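Local atomic coordinates of peroxinectin A (PDB entry 6ERC), a protein that uses hydrogen peroxide to oxidise phenolic donors, and as a secreted heme peroxidase also oxidises halides and has antibacterial activity. Residues Y315-T320 and L344-I349; G11-N16 and T282-N287; N53-Q58 and N421-A426. All blocks are in the same frame, centred on the assembly; numbering follows the deposited sequence.

Contact 1 (Y315-T320 and L344-I349). With NAG (2-acetamido-2-deoxy-beta-D-glucopyranose), chain E.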
ATOM      1  N   TYR A 315      20.888   9.491  -8.276  1.00 55.60           N
ATOM      2  CA  TYR A 315      21.689   9.740  -9.464  1.00 57.41           C
ATOM      3  C   TYR A 315      21.558  11.201  -9.869  1.00 55.69           C
ATOM      4  O   TYR A 315      20.509  11.821  -9.683  1.00 55.92           O
ATOM      5  CB  TYR A 315      21.268   8.828 -10.625  1.00 56.62           C
ATOM      6  CG  TYR A 315      21.792   7.416 -10.506  1.00 55.16           C
ATOM      7  CD1 TYR A 315      23.008   7.059 -11.074  1.00 55.85           C
ATOM      8  CD2 TYR A 315      21.076   6.443  -9.823  1.00 55.25           C
ATOM      9  CE1 TYR A 315      23.495   5.774 -10.970  1.00 57.03           C
ATOM     10  CE2 TYR A 315      21.556   5.151  -9.711  1.00 55.57           C
ATOM     11  CZ  TYR A 315      22.767   4.823 -10.287  1.00 57.11           C
ATOM     12  OH  TYR A 315      23.258   3.541 -10.183  1.00 56.10           O
ATOM     13  N   SER A 316      22.637  11.749 -10.419  1.00 56.96           N
ATOM     14  CA  SER A 316      22.639  13.139 -10.846  1.00 59.03           C
ATOM     15  C   SER A 316      22.306  13.241 -12.336  1.00 59.00           C
ATOM     16  O   SER A 316      22.102  12.240 -13.028  1.00 59.27           O
ATOM     17  CB  SER A 316      23.986  13.786 -10.535  1.00 57.44           C
ATOM     18  OG  SER A 316      25.017  13.223 -11.319  1.00 56.96           O
ATOM     19  N   GLU A 317      22.249  14.477 -12.837  1.00 59.00           N
ATOM     20  CA  GLU A 317      21.842  14.702 -14.220  1.00 59.18           C
ATOM     21  C   GLU A 317      22.749  13.963 -15.200  1.00 59.38           C
ATOM     22  O   GLU A 317      22.268  13.371 -16.172  1.00 57.92           O
ATOM     23  CB  GLU A 317      21.833  16.200 -14.525  1.00 60.49           C
ATOM     24  CG  GLU A 317      21.113  16.570 -15.813  1.00 61.63           C
ATOM     25  CD  GLU A 317      21.228  18.043 -16.141  1.00 60.15           C
ATOM     26  OE1 GLU A 317      21.760  18.801 -15.304  1.00 60.96           O
ATOM     27  OE2 GLU A 317      20.789  18.440 -17.241  1.00 61.88           O
ATOM     28  N   ASN A 318      24.062  13.977 -14.961  1.00 58.56           N
ATOM     29  CA  ASN A 318      25.008  13.357 -15.880  1.00 58.99           C
ATOM     30  C   ASN A 318      25.201  11.864 -15.615  1.00 59.78           C
ATOM     31  O   ASN A 318      26.204  11.291 -16.056  1.00 60.15           O
ATOM     32  CB  ASN A 318      26.357  14.088 -15.839  1.00 60.15           C
ATOM     33  CG  ASN A 318      26.986  14.107 -14.456  1.00 61.81           C
ATOM     34  OD1 ASN A 318      26.748  13.226 -13.631  1.00 61.94           O
ATOM     35  ND2 ASN A 318      27.798  15.132 -14.196  1.00 71.90           N
ATOM     36  N   GLY A 319      24.265  11.227 -14.915  1.00 60.82           N
ATOM     37  CA  GLY A 319      24.268   9.785 -14.768  1.00 59.87           C
ATOM     38  C   GLY A 319      25.196   9.237 -13.708  1.00 61.42           C
ATOM     39  O   GLY A 319      25.407   8.020 -13.668  1.00 60.45           O
ATOM     40  N   THR A 320      25.751  10.086 -12.848  1.00 60.69           N
ATOM     41  CA  THR A 320      26.662   9.628 -11.807  1.00 59.72           C
ATOM     42  C   THR A 320      25.890   9.108 -10.600  1.00 59.26           C
ATOM     43  O   THR A 320      24.852   9.658 -10.220  1.00 57.43           O
ATOM     44  CB  THR A 320      27.595  10.757 -11.375  1.00 61.62           C
ATOM     45  OG1 THR A 320      26.839  11.961 -11.195  1.00 64.12           O
ATOM     46  CG2 THR A 320      28.673  10.997 -12.417  1.00 61.96           C
ATOM     47  N   LEU A 344      16.064  10.968  -6.949  1.00 53.09           N
ATOM     48  CA  LEU A 344      15.373   9.763  -6.506  1.00 52.17           C
ATOM     49  C   LEU A 344      14.786   9.007  -7.688  1.00 52.97           C
ATOM     50  O   LEU A 344      15.008   7.799  -7.835  1.00 54.35           O
ATOM     51  CB  LEU A 344      14.273  10.125  -5.510  1.00 53.03           C
ATOM     52  CG  LEU A 344      14.744  10.520  -4.111  1.00 54.65           C
ATOM     53  CD1 LEU A 344      13.625  11.222  -3.365  1.00 55.32           C
ATOM     54  CD2 LEU A 344      15.214   9.292  -3.340  1.00 55.29           C
ATOM     55  N   ILE A 345      14.029   9.702  -8.541  1.00 53.29           N
ATOM     56  CA  ILE A 345      13.381   9.044  -9.672  1.00 51.52           C
ATOM     57  C   ILE A 345      14.400   8.250 -10.473  1.00 51.42           C
ATOM     58  O   ILE A 345      14.149   7.106 -10.868  1.00 53.00           O
ATOM     59  CB  ILE A 345      12.658  10.077 -10.558  1.00 54.09           C
ATOM     60  CG1 ILE A 345      11.604  10.858  -9.760  1.00 53.21           C
ATOM     61  CG2 ILE A 345      12.016   9.389 -11.763  1.00 53.05           C
ATOM     62  CD1 ILE A 345      10.462  10.021  -9.227  1.00 53.84           C
ATOM     63  N   ARG A 346      15.567   8.843 -10.733  1.00 52.30           N
ATOM     64  CA  ARG A 346      16.583   8.140 -11.507  1.00 53.82           C
ATOM     65  C   ARG A 346      16.978   6.837 -10.827  1.00 53.87           C
ATOM     66  O   ARG A 346      17.117   5.802 -11.486  1.00 54.66           O
ATOM     67  CB  ARG A 346      17.809   9.031 -11.708  1.00 55.22           C
ATOM     68  CG  ARG A 346      17.581  10.224 -12.623  1.00 55.02           C
ATOM     69  CD  ARG A 346      18.893  10.921 -12.965  1.00 56.68           C
ATOM     70  NE  ARG A 346      18.685  12.237 -13.570  1.00 56.72           N
ATOM     71  CZ  ARG A 346      18.635  13.384 -12.896  1.00 56.40           C
ATOM     72  NH1 ARG A 346      18.780  13.404 -11.578  1.00 56.94           N
ATOM     73  NH2 ARG A 346      18.439  14.522 -13.544  1.00 58.52           N
ATOM     74  N   GLY A 347      17.157   6.867  -9.505  1.00 54.61           N
ATOM     75  CA  GLY A 347      17.507   5.651  -8.791  1.00 54.34           C
ATOM     76  C   GLY A 347      16.385   4.630  -8.784  1.00 53.04           C
ATOM     77  O   GLY A 347      16.625   3.430  -8.938  1.00 53.15           O
ATOM     78  N   LEU A 348      15.144   5.091  -8.613  1.00 50.86           N
ATOM     79  CA  LEU A 348      14.020   4.168  -8.490  1.00 52.68           C
ATOM     80  C   LEU A 348      13.824   3.346  -9.759  1.00 53.71           C
ATOM     81  O   LEU A 348      13.461   2.165  -9.690  1.00 50.68           O
ATOM     82  CB  LEU A 348      12.743   4.938  -8.158  1.00 52.46           C
ATOM     83  CG  LEU A 348      12.680   5.634  -6.799  1.00 51.87           C
ATOM     84  CD1 LEU A 348      11.398   6.447  -6.704  1.00 51.77           C
ATOM     85  CD2 LEU A 348      12.762   4.634  -5.657  1.00 51.02           C
ATOM     86  N   ILE A 349      14.043   3.953 -10.928  1.00 53.94           N
ATOM     87  CA  ILE A 349      13.764   3.268 -12.187  1.00 53.42           C
ATOM     88  C   ILE A 349      14.929   2.413 -12.673  1.00 53.80           C
ATOM     89  O   ILE A 349      14.730   1.554 -13.542  1.00 53.98           O
ATOM     90  CB  ILE A 349      13.373   4.266 -13.294  1.00 54.29           C
ATOM     91  CG1 ILE A 349      14.550   5.183 -13.657  1.00 55.36           C
ATOM     92  CG2 ILE A 349      12.163   5.085 -12.861  1.00 52.74           C
ATOM     93  CD1 ILE A 349      14.302   6.052 -14.880  1.00 55.65           C
TER
HETATM   94  C1  NAG E 603      28.316  15.724 -13.411  0.82 40.74           C
HETATM   95  C2  NAG E 603      27.838  15.897 -11.953  0.82 45.55           C
HETATM   96  C3  NAG E 603      29.021  15.834 -10.979  0.82 44.86           C
HETATM   97  C4  NAG E 603      29.886  14.609 -11.235  0.82 45.04           C
HETATM   98  C5  NAG E 603      30.314  14.586 -12.693  0.82 45.71           C
HETATM   99  C6  NAG E 603      31.167  13.390 -13.046  0.82 48.49           C
HETATM  100  C7  NAG E 603      25.885  17.409 -12.192  0.82 49.40           C
HETATM  101  C8  NAG E 603      25.170  16.291 -12.886  0.82 45.63           C
HETATM  102  N2  NAG E 603      27.135  17.161 -11.783  0.82 47.08           N
HETATM  103  O3  NAG E 603      28.527  15.803  -9.646  0.82 44.97           O
HETATM  104  O4  NAG E 603      31.046  14.659 -10.412  0.82 44.68           O
HETATM  105  O5  NAG E 603      29.144  14.539 -13.521  0.82 40.43           O
HETATM  106  O6  NAG E 603      31.469  12.604 -11.901  0.82 47.14           O
HETATM  107  O7  NAG E 603      25.353  18.501 -12.013  0.82 53.93           O
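Y315 and R346 lie against each other where strand 311-315 runs into its turn, CB to CB at 3.6 Å, and the side chains pack most tightly here. The chi1 of Y315 (-78°) swings CG beside its own backbone N and so brings the ring to G347, with an edge toward helix 342-350: G347 CA lies near the ring plane, 3.8 Å from CD2 of Y315, where the helix presents backbone alone. A backbone hydrogen bond between Y315 and P343 ties the strand to the start of this helix.

Further out the packing gives way to one long arm. R346 is extended from CG to NE, and its guanidinium comes alongside S316 and E317. R346 NH1 gives a weak, bent hydrogen bond to Y315 O (3.0 Å, 134°), with that oxygen at the edge of the group. One face of the guanidinium is covered by S316 O, 3.3 Å above the plane, and by E317 CA; S316 O itself takes the turn's bond from G319 N. NE and NH2 bind the carbonyls of I501 and N500, so the arginine joins the turn to a third piece of chain.

The solvent side is looser. S316 to G319 form a type I turn at the tip of the hairpin of 311-315 and 321-326, and N318 there carries an N-linked NAG on ND2, pointing away from the helix. The carboxylate of E317 stays apart from the arginine, E317 OE1 to R346 NH2 being 5.7 Å.

R346 thus holds the inner side of a glycosylated turn. Its charge is probably spread over the carbonyl dipoles of Y315, I501 and N500, with E317 adding at most a distant electrostatic pull.

Contact 2 (G11-N16 and T282-N287); sequences GNNKQN and TGYDAN
N13 and the loop of Y284 and A286 meet through a single amide nitrogen amid water. ND2 of N13 gives a nearly straight hydrogen bond to A286 O (2.9 Å, 165°), which lies in the amide plane; seen from the carbonyl, the donor is tilted 30° out of plane. The same nitrogen also donates to water 1 and, weakly, to water 2, and Y284 OH stands 3.2 Å from N13 ND2. More partners gather here than two N-H groups can serve fully at once.

The chi1 of Y284 (169°) puts CG anti to the backbone N and sends the ring toward 11-16, where its side chain crosses that of N13 at about a right angle. Y284 OH binds water 1 at 2.5 Å and water 3 at 2.7 Å. Water 3 in turn accepts from K14 N. Water 1 can donate to N12 OD1, an oxygen that also takes the backbone N-H of R470, and water 2 to D285 O, though both waters have competing acceptors.

Both loops are braced internally. N13 OD1 accepts from N16 N in an Asx motif, the donor on an in-plane lone pair at 3.0 Å, which fixes the rotation of the amide and leaves ND2 facing A286 O. D285 OD1 makes an Asx turn with N287 N.

Segments 11-16 and 282-287, both irregular, are therefore joined by directional polar bonds, with ordered water carrying much of the link.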
ATOM      1  N   GLY A  11     -21.931   7.422  -2.717  1.00 58.88           N
ATOM      2  CA  GLY A  11     -22.568   7.849  -3.940  1.00 58.15           C
ATOM      3  C   GLY A  11     -22.075   7.150  -5.187  1.00 57.45           C
ATOM      4  O   GLY A  11     -22.676   7.324  -6.254  1.00 57.79           O
ATOM      5  N   ASN A  12     -21.004   6.360  -5.090  1.00 57.68           N
ATOM      6  CA  ASN A  12     -20.481   5.670  -6.265  1.00 57.01           C
ATOM      7  C   ASN A  12     -21.448   4.594  -6.744  1.00 56.71           C
ATOM      8  O   ASN A  12     -21.590   4.371  -7.951  1.00 55.54           O
ATOM      9  CB  ASN A  12     -19.117   5.065  -5.941  1.00 55.35           C
ATOM     10  CG  ASN A  12     -18.351   4.660  -7.177  1.00 54.47           C
ATOM     11  OD1 ASN A  12     -18.722   3.714  -7.869  1.00 54.30           O
ATOM     12  ND2 ASN A  12     -17.264   5.368  -7.456  1.00 54.89           N
ATOM     13  N   ASN A  13     -22.112   3.914  -5.814  1.00 58.23           N
ATOM     14  CA  ASN A  13     -23.134   2.925  -6.134  1.00 57.56           C
ATOM     15  C   ASN A  13     -24.491   3.500  -5.753  1.00 58.24           C
ATOM     16  O   ASN A  13     -24.735   3.803  -4.580  1.00 58.17           O
ATOM     17  CB  ASN A  13     -22.878   1.608  -5.401  1.00 55.60           C
ATOM     18  CG  ASN A  13     -23.733   0.478  -5.929  1.00 55.84           C
ATOM     19  OD1 ASN A  13     -24.863   0.275  -5.483  1.00 55.74           O
ATOM     20  ND2 ASN A  13     -23.200  -0.265  -6.895  1.00 54.45           N
ATOM     21  N   LYS A  14     -25.371   3.648  -6.745  1.00 59.00           N
ATOM     22  CA  LYS A  14     -26.661   4.285  -6.505  1.00 58.76           C
ATOM     23  C   LYS A  14     -27.495   3.482  -5.514  1.00 59.74           C
ATOM     24  O   LYS A  14     -28.067   4.039  -4.569  1.00 60.66           O
ATOM     25  CB  LYS A  14     -27.410   4.458  -7.826  1.00 58.94           C
ATOM     26  CG  LYS A  14     -26.737   5.414  -8.796  1.00 58.90           C
ATOM     27  CD  LYS A  14     -27.474   5.462 -10.125  1.00 60.92           C
ATOM     28  CE  LYS A  14     -26.891   6.518 -11.058  1.00 61.45           C
ATOM     29  NZ  LYS A  14     -27.130   7.909 -10.566  1.00 62.45           N
ATOM     30  N   GLN A  15     -27.565   2.164  -5.708  1.00 60.40           N
ATOM     31  CA  GLN A  15     -28.438   1.339  -4.881  1.00 59.78           C
ATOM     32  C   GLN A  15     -27.902   1.200  -3.461  1.00 60.09           C
ATOM     33  O   GLN A  15     -28.685   1.048  -2.515  1.00 60.76           O
ATOM     34  CB  GLN A  15     -28.615  -0.044  -5.517  1.00 59.93           C
ATOM     35  CG  GLN A  15     -29.301  -0.034  -6.883  1.00 61.05           C
ATOM     36  CD  GLN A  15     -28.403   0.479  -8.013  1.00 62.29           C
ATOM     37  OE1 GLN A  15     -27.182   0.593  -7.857  1.00 59.26           O
ATOM     38  NE2 GLN A  15     -29.012   0.796  -9.156  1.00 60.80           N
ATOM     39  N   ASN A  16     -26.582   1.251  -3.289  1.00 58.74           N
ATOM     40  CA  ASN A  16     -25.941   1.126  -1.980  1.00 58.45           C
ATOM     41  C   ASN A  16     -24.984   2.297  -1.818  1.00 57.61           C
ATOM     42  O   ASN A  16     -23.765   2.149  -1.984  1.00 55.99           O
ATOM     43  CB  ASN A  16     -25.222  -0.214  -1.847  1.00 58.18           C
ATOM     44  CG  ASN A  16     -26.124  -1.384  -2.174  1.00 58.37           C
ATOM     45  OD1 ASN A  16     -27.045  -1.697  -1.423  1.00 58.82           O
ATOM     46  ND2 ASN A  16     -25.870  -2.031  -3.308  1.00 58.76           N
ATOM     47  N   THR A 282     -14.826  -4.844 -18.916  1.00 54.05           N
ATOM     48  CA  THR A 282     -16.077  -5.357 -19.467  1.00 54.64           C
ATOM     49  C   THR A 282     -17.288  -4.515 -19.078  1.00 55.82           C
ATOM     50  O   THR A 282     -18.425  -4.978 -19.237  1.00 55.79           O
ATOM     51  CB  THR A 282     -16.307  -6.803 -19.022  1.00 54.39           C
ATOM     52  OG1 THR A 282     -16.362  -6.861 -17.592  1.00 54.79           O
ATOM     53  CG2 THR A 282     -15.195  -7.706 -19.528  1.00 55.51           C
ATOM     54  N   GLY A 283     -17.085  -3.304 -18.570  1.00 55.37           N
ATOM     55  CA  GLY A 283     -18.186  -2.422 -18.253  1.00 54.44           C
ATOM     56  C   GLY A 283     -18.504  -2.397 -16.766  1.00 55.90           C
ATOM     57  O   GLY A 283     -18.181  -3.315 -16.006  1.00 56.30           O
ATOM     58  N   TYR A 284     -19.162  -1.317 -16.352  1.00 54.04           N
ATOM     59  CA  TYR A 284     -19.534  -1.149 -14.955  1.00 53.96           C
ATOM     60  C   TYR A 284     -20.667  -2.096 -14.588  1.00 54.00           C
ATOM     61  O   TYR A 284     -21.656  -2.213 -15.318  1.00 54.54           O
ATOM     62  CB  TYR A 284     -19.949   0.297 -14.692  1.00 55.20           C
ATOM     63  CG  TYR A 284     -20.601   0.519 -13.346  1.00 55.31           C
ATOM     64  CD1 TYR A 284     -19.878   0.380 -12.168  1.00 54.51           C
ATOM     65  CD2 TYR A 284     -21.939   0.882 -13.253  1.00 55.02           C
ATOM     66  CE1 TYR A 284     -20.473   0.588 -10.936  1.00 55.05           C
ATOM     67  CE2 TYR A 284     -22.540   1.093 -12.029  1.00 54.65           C
ATOM     68  CZ  TYR A 284     -21.805   0.945 -10.875  1.00 55.45           C
ATOM     69  OH  TYR A 284     -22.404   1.156  -9.653  1.00 56.17           O
ATOM     70  N   ASP A 285     -20.520  -2.772 -13.452  1.00 54.50           N
ATOM     71  CA  ASP A 285     -21.531  -3.685 -12.929  1.00 53.27           C
ATOM     72  C   ASP A 285     -22.023  -3.124 -11.601  1.00 53.80           C
ATOM     73  O   ASP A 285     -21.271  -3.088 -10.622  1.00 53.94           O
ATOM     74  CB  ASP A 285     -20.954  -5.089 -12.760  1.00 53.56           C
ATOM     75  CG  ASP A 285     -22.023  -6.142 -12.541  1.00 54.88           C
ATOM     76  OD1 ASP A 285     -23.043  -5.843 -11.885  1.00 56.00           O
ATOM     77  OD2 ASP A 285     -21.837  -7.277 -13.029  1.00 54.51           O
ATOM     78  N   ALA A 286     -23.281  -2.682 -11.568  1.00 54.23           N
ATOM     79  CA  ALA A 286     -23.841  -2.096 -10.356  1.00 55.20           C
ATOM     80  C   ALA A 286     -24.021  -3.108  -9.233  1.00 56.46           C
ATOM     81  O   ALA A 286     -24.284  -2.703  -8.097  1.00 56.89           O
ATOM     82  CB  ALA A 286     -25.187  -1.440 -10.660  1.00 56.26           C
ATOM     83  N   ASN A 287     -23.899  -4.403  -9.519  1.00 55.07           N
ATOM     84  CA  ASN A 287     -24.026  -5.432  -8.499  1.00 56.11           C
ATOM     85  C   ASN A 287     -22.691  -5.843  -7.892  1.00 56.54           C
ATOM     86  O   ASN A 287     -22.680  -6.642  -6.949  1.00 56.60           O
ATOM     87  CB  ASN A 287     -24.713  -6.665  -9.087  1.00 56.15           C
ATOM     88  CG  ASN A 287     -26.085  -6.356  -9.640  1.00 58.75           C
ATOM     89  OD1 ASN A 287     -26.817  -5.533  -9.087  1.00 58.99           O
ATOM     90  ND2 ASN A 287     -26.442  -7.008 -10.742  1.00 59.79           N
TER
HETATM   91  O   HOH W   1     -20.741   1.624  -7.791  1.00 47.26           O
HETATM   92  O   HOH W   2     -21.218  -1.298  -8.264  1.00 43.20           O
HETATM   93  O   HOH W   3     -24.637   2.576  -9.106  1.00 45.31           O

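Contact 3 (N53-Q58 and N421-A426)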
ATOM      1  N   ASN A  53      11.803 -13.831  13.514  1.00 59.14           N
ATOM      2  CA  ASN A  53      13.204 -14.227  13.592  1.00 61.00           C
ATOM      3  C   ASN A  53      13.455 -15.540  12.860  1.00 60.01           C
ATOM      4  O   ASN A  53      14.499 -15.709  12.221  1.00 59.65           O
ATOM      5  CB  ASN A  53      13.636 -14.340  15.054  1.00 60.20           C
ATOM      6  CG  ASN A  53      13.727 -12.993  15.739  1.00 61.10           C
ATOM      7  OD1 ASN A  53      14.201 -12.017  15.156  1.00 62.62           O
ATOM      8  ND2 ASN A  53      13.268 -12.928  16.983  1.00 60.92           N
ATOM      9  N   ILE A  54      12.512 -16.480  12.938  1.00 59.01           N
ATOM     10  CA  ILE A  54      12.741 -17.801  12.362  1.00 61.48           C
ATOM     11  C   ILE A  54      12.657 -17.744  10.841  1.00 59.00           C
ATOM     12  O   ILE A  54      13.523 -18.275  10.137  1.00 60.65           O
ATOM     13  CB  ILE A  54      11.744 -18.823  12.942  1.00 61.66           C
ATOM     14  CG1 ILE A  54      12.042 -19.077  14.425  1.00 60.93           C
ATOM     15  CG2 ILE A  54      11.805 -20.144  12.172  1.00 59.80           C
ATOM     16  CD1 ILE A  54      10.917 -19.762  15.172  1.00 59.71           C
ATOM     17  N   ILE A  55      11.617 -17.111  10.315  1.00 57.87           N
ATOM     18  CA  ILE A  55      11.313 -17.158   8.888  1.00 60.63           C
ATOM     19  C   ILE A  55      11.835 -15.930   8.151  1.00 58.72           C
ATOM     20  O   ILE A  55      12.520 -16.053   7.136  1.00 58.17           O
ATOM     21  CB  ILE A  55       9.792 -17.332   8.680  1.00 59.68           C
ATOM     22  CG1 ILE A  55       9.399 -18.779   8.985  1.00 59.29           C
ATOM     23  CG2 ILE A  55       9.385 -16.949   7.256  1.00 58.49           C
ATOM     24  CD1 ILE A  55       7.913 -19.031   8.989  1.00 59.04           C
ATOM     25  N   PHE A  56      11.514 -14.733   8.640  1.00 57.66           N
ATOM     26  CA  PHE A  56      11.729 -13.524   7.857  1.00 59.28           C
ATOM     27  C   PHE A  56      13.158 -12.996   7.909  1.00 58.53           C
ATOM     28  O   PHE A  56      13.488 -12.102   7.124  1.00 58.07           O
ATOM     29  CB  PHE A  56      10.760 -12.432   8.321  1.00 58.85           C
ATOM     30  CG  PHE A  56       9.339 -12.682   7.907  1.00 58.88           C
ATOM     31  CD1 PHE A  56       8.854 -12.184   6.710  1.00 57.14           C
ATOM     32  CD2 PHE A  56       8.492 -13.428   8.707  1.00 58.72           C
ATOM     33  CE1 PHE A  56       7.551 -12.419   6.323  1.00 56.64           C
ATOM     34  CE2 PHE A  56       7.185 -13.664   8.323  1.00 58.75           C
ATOM     35  CZ  PHE A  56       6.715 -13.158   7.129  1.00 57.24           C
ATOM     36  N   ASP A  57      14.011 -13.522   8.785  1.00 58.91           N
ATOM     37  CA  ASP A  57      15.362 -12.989   8.906  1.00 58.24           C
ATOM     38  C   ASP A  57      16.083 -13.045   7.567  1.00 58.81           C
ATOM     39  O   ASP A  57      16.048 -14.060   6.866  1.00 58.54           O
ATOM     40  CB  ASP A  57      16.156 -13.763   9.954  1.00 60.10           C
ATOM     41  CG  ASP A  57      17.515 -13.145  10.218  1.00 59.83           C
ATOM     42  OD1 ASP A  57      17.554 -11.949  10.579  1.00 58.10           O
ATOM     43  OD2 ASP A  57      18.539 -13.848  10.064  1.00 60.15           O
ATOM     44  N   GLN A  58      16.743 -11.944   7.217  1.00 60.46           N
ATOM     45  CA  GLN A  58      17.483 -11.835   5.969  1.00 59.17           C
ATOM     46  C   GLN A  58      18.887 -11.340   6.275  1.00 59.53           C
ATOM     47  O   GLN A  58      19.058 -10.374   7.026  1.00 60.43           O
ATOM     48  CB  GLN A  58      16.778 -10.888   4.996  1.00 59.02           C
ATOM     49  CG  GLN A  58      17.333 -10.924   3.586  1.00 59.63           C
ATOM     50  CD  GLN A  58      16.434 -10.213   2.597  1.00 57.97           C
ATOM     51  OE1 GLN A  58      15.302  -9.855   2.921  1.00 57.84           O
ATOM     52  NE2 GLN A  58      16.931 -10.004   1.383  1.00 57.34           N
ATOM     53  N   ASN A 421      12.937 -25.940   5.725  1.00 60.58           N
ATOM     54  CA  ASN A 421      13.445 -26.037   7.088  1.00 61.99           C
ATOM     55  C   ASN A 421      12.868 -24.939   7.971  1.00 60.27           C
ATOM     56  O   ASN A 421      12.389 -25.204   9.079  1.00 61.09           O
ATOM     57  CB  ASN A 421      14.971 -25.986   7.072  1.00 62.66           C
ATOM     58  CG  ASN A 421      15.585 -27.226   6.450  1.00 65.31           C
ATOM     59  OD1 ASN A 421      14.884 -28.050   5.856  1.00 65.09           O
ATOM     60  ND2 ASN A 421      16.902 -27.366   6.580  1.00 66.27           N
ATOM     61  N   ARG A 422      12.895 -23.692   7.493  1.00 62.89           N
ATOM     62  CA  ARG A 422      12.377 -22.589   8.295  1.00 61.44           C
ATOM     63  C   ARG A 422      10.896 -22.767   8.600  1.00 59.69           C
ATOM     64  O   ARG A 422      10.431 -22.362   9.672  1.00 58.15           O
ATOM     65  CB  ARG A 422      12.632 -21.260   7.583  1.00 58.91           C
ATOM     66  CG  ARG A 422      14.103 -20.873   7.560  1.00 59.99           C
ATOM     67  CD  ARG A 422      14.331 -19.444   7.094  1.00 60.64           C
ATOM     68  NE  ARG A 422      15.738 -19.070   7.227  1.00 60.75           N
ATOM     69  CZ  ARG A 422      16.183 -17.823   7.351  1.00 58.87           C
ATOM     70  NH1 ARG A 422      15.341 -16.800   7.368  1.00 58.55           N
ATOM     71  NH2 ARG A 422      17.484 -17.600   7.472  1.00 59.77           N
ATOM     72  N   LEU A 423      10.140 -23.372   7.682  1.00 59.91           N
ATOM     73  CA  LEU A 423       8.741 -23.672   7.966  1.00 59.67           C
ATOM     74  C   LEU A 423       8.615 -24.780   9.007  1.00 61.58           C
ATOM     75  O   LEU A 423       7.800 -24.676   9.932  1.00 60.05           O
ATOM     76  CB  LEU A 423       8.016 -24.062   6.677  1.00 59.86           C
ATOM     77  CG  LEU A 423       7.839 -22.960   5.636  1.00 59.22           C
ATOM     78  CD1 LEU A 423       7.321 -23.551   4.337  1.00 59.27           C
ATOM     79  CD2 LEU A 423       6.897 -21.878   6.144  1.00 58.49           C
ATOM     80  N   LYS A 424       9.407 -25.849   8.870  1.00 61.66           N
ATOM     81  CA  LYS A 424       9.411 -26.904   9.881  1.00 61.64           C
ATOM     82  C   LYS A 424       9.779 -26.347  11.249  1.00 61.67           C
ATOM     83  O   LYS A 424       9.202 -26.746  12.267  1.00 61.92           O
ATOM     84  CB  LYS A 424      10.392 -28.011   9.491  1.00 63.79           C
ATOM     85  CG  LYS A 424      10.003 -28.812   8.261  1.00 64.15           C
ATOM     86  CD  LYS A 424      11.124 -29.764   7.859  1.00 64.44           C
ATOM     87  CE  LYS A 424      10.897 -30.353   6.474  1.00 65.82           C
ATOM     88  NZ  LYS A 424      11.984 -31.295   6.084  1.00 67.65           N
ATOM     89  N   ASN A 425      10.746 -25.429  11.291  1.00 61.14           N
ATOM     90  CA  ASN A 425      11.176 -24.850  12.559  1.00 61.96           C
ATOM     91  C   ASN A 425      10.096 -23.952  13.155  1.00 61.62           C
ATOM     92  O   ASN A 425       9.913 -23.921  14.377  1.00 61.63           O
ATOM     93  CB  ASN A 425      12.472 -24.065  12.350  1.00 62.26           C
ATOM     94  CG  ASN A 425      13.131 -23.653  13.655  1.00 64.50           C
ATOM     95  OD1 ASN A 425      12.537 -23.762  14.731  1.00 65.57           O
ATOM     96  ND2 ASN A 425      14.365 -23.166  13.565  1.00 64.67           N
ATOM     97  N   ALA A 426       9.373 -23.213  12.310  1.00 61.08           N
ATOM     98  CA  ALA A 426       8.378 -22.267  12.808  1.00 62.45           C
ATOM     99  C   ALA A 426       7.063 -22.954  13.154  1.00 60.70           C
ATOM    100  O   ALA A 426       6.429 -22.612  14.158  1.00 59.88           O
ATOM    101  CB  ALA A 426       8.136 -21.165  11.773  1.00 61.40           C
TER
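A426 is the low point between two isoleucines. Its CB is all that rises from helix 417-426 there, and I54 and I55 both bear on it from helix 48-56: I55 CD1 at 3.5 Å and I54 CG2 at 3.8 Å. The two branches then part. I54 CG2, anti to its backbone N, settles between A426 and the side chain of N425, with CB of N425 4.0 Å away and R422 O also close to it. I55 CD1 leans the other way, its chain crossing L423 to meet CD2 at 4.2 Å.

Past this hydrophobic patch R422 forms the longest projection. Extended from CG to NE, it runs by I54 O, with CD 3.4 Å from that oxygen, and reaches the carbonyls of I55 and D57. There R422 NH1 bonds to I55 O and D57 O, both at 2.9 Å. I55 O lies in the guanidinium plane, although the nitrogen sits above the plane of that carbonyl; D57 O is met in its own plane, on a lone pair. OD1 of D57 makes a salt bridge to R365, while D57 OD2 stays 4.7 Å from R422 NH2.

Around the contact, F56 turns away from 421-426 onto helices 379-390 and 435-441. Helix 417-426 thus touches helix 48-56 through R422 and A426, and W410 of helix 410-413 through L423 and K424.

In the fold
The three contacts are separate clasps on the periphery of one heme peroxidase domain, each about 24 or 25 Å from the centre of the chain. Contacts 2 and 3 lie on opposite sides of that centre, centres 44 Å apart, and their segments alternate along the sequence. Contact 1 falls between the two segments of contact 3, its nearest atoms about 17 Å from it; contact 2 is about 28 Å from contact 1 at nearest atoms. All three lie away from the annotated sites. Links to the metals are second-hand: N12 touches Y149 of the sodium site, and Q58 and R422 touch Y359 of the calcium site, without being ligands themselves.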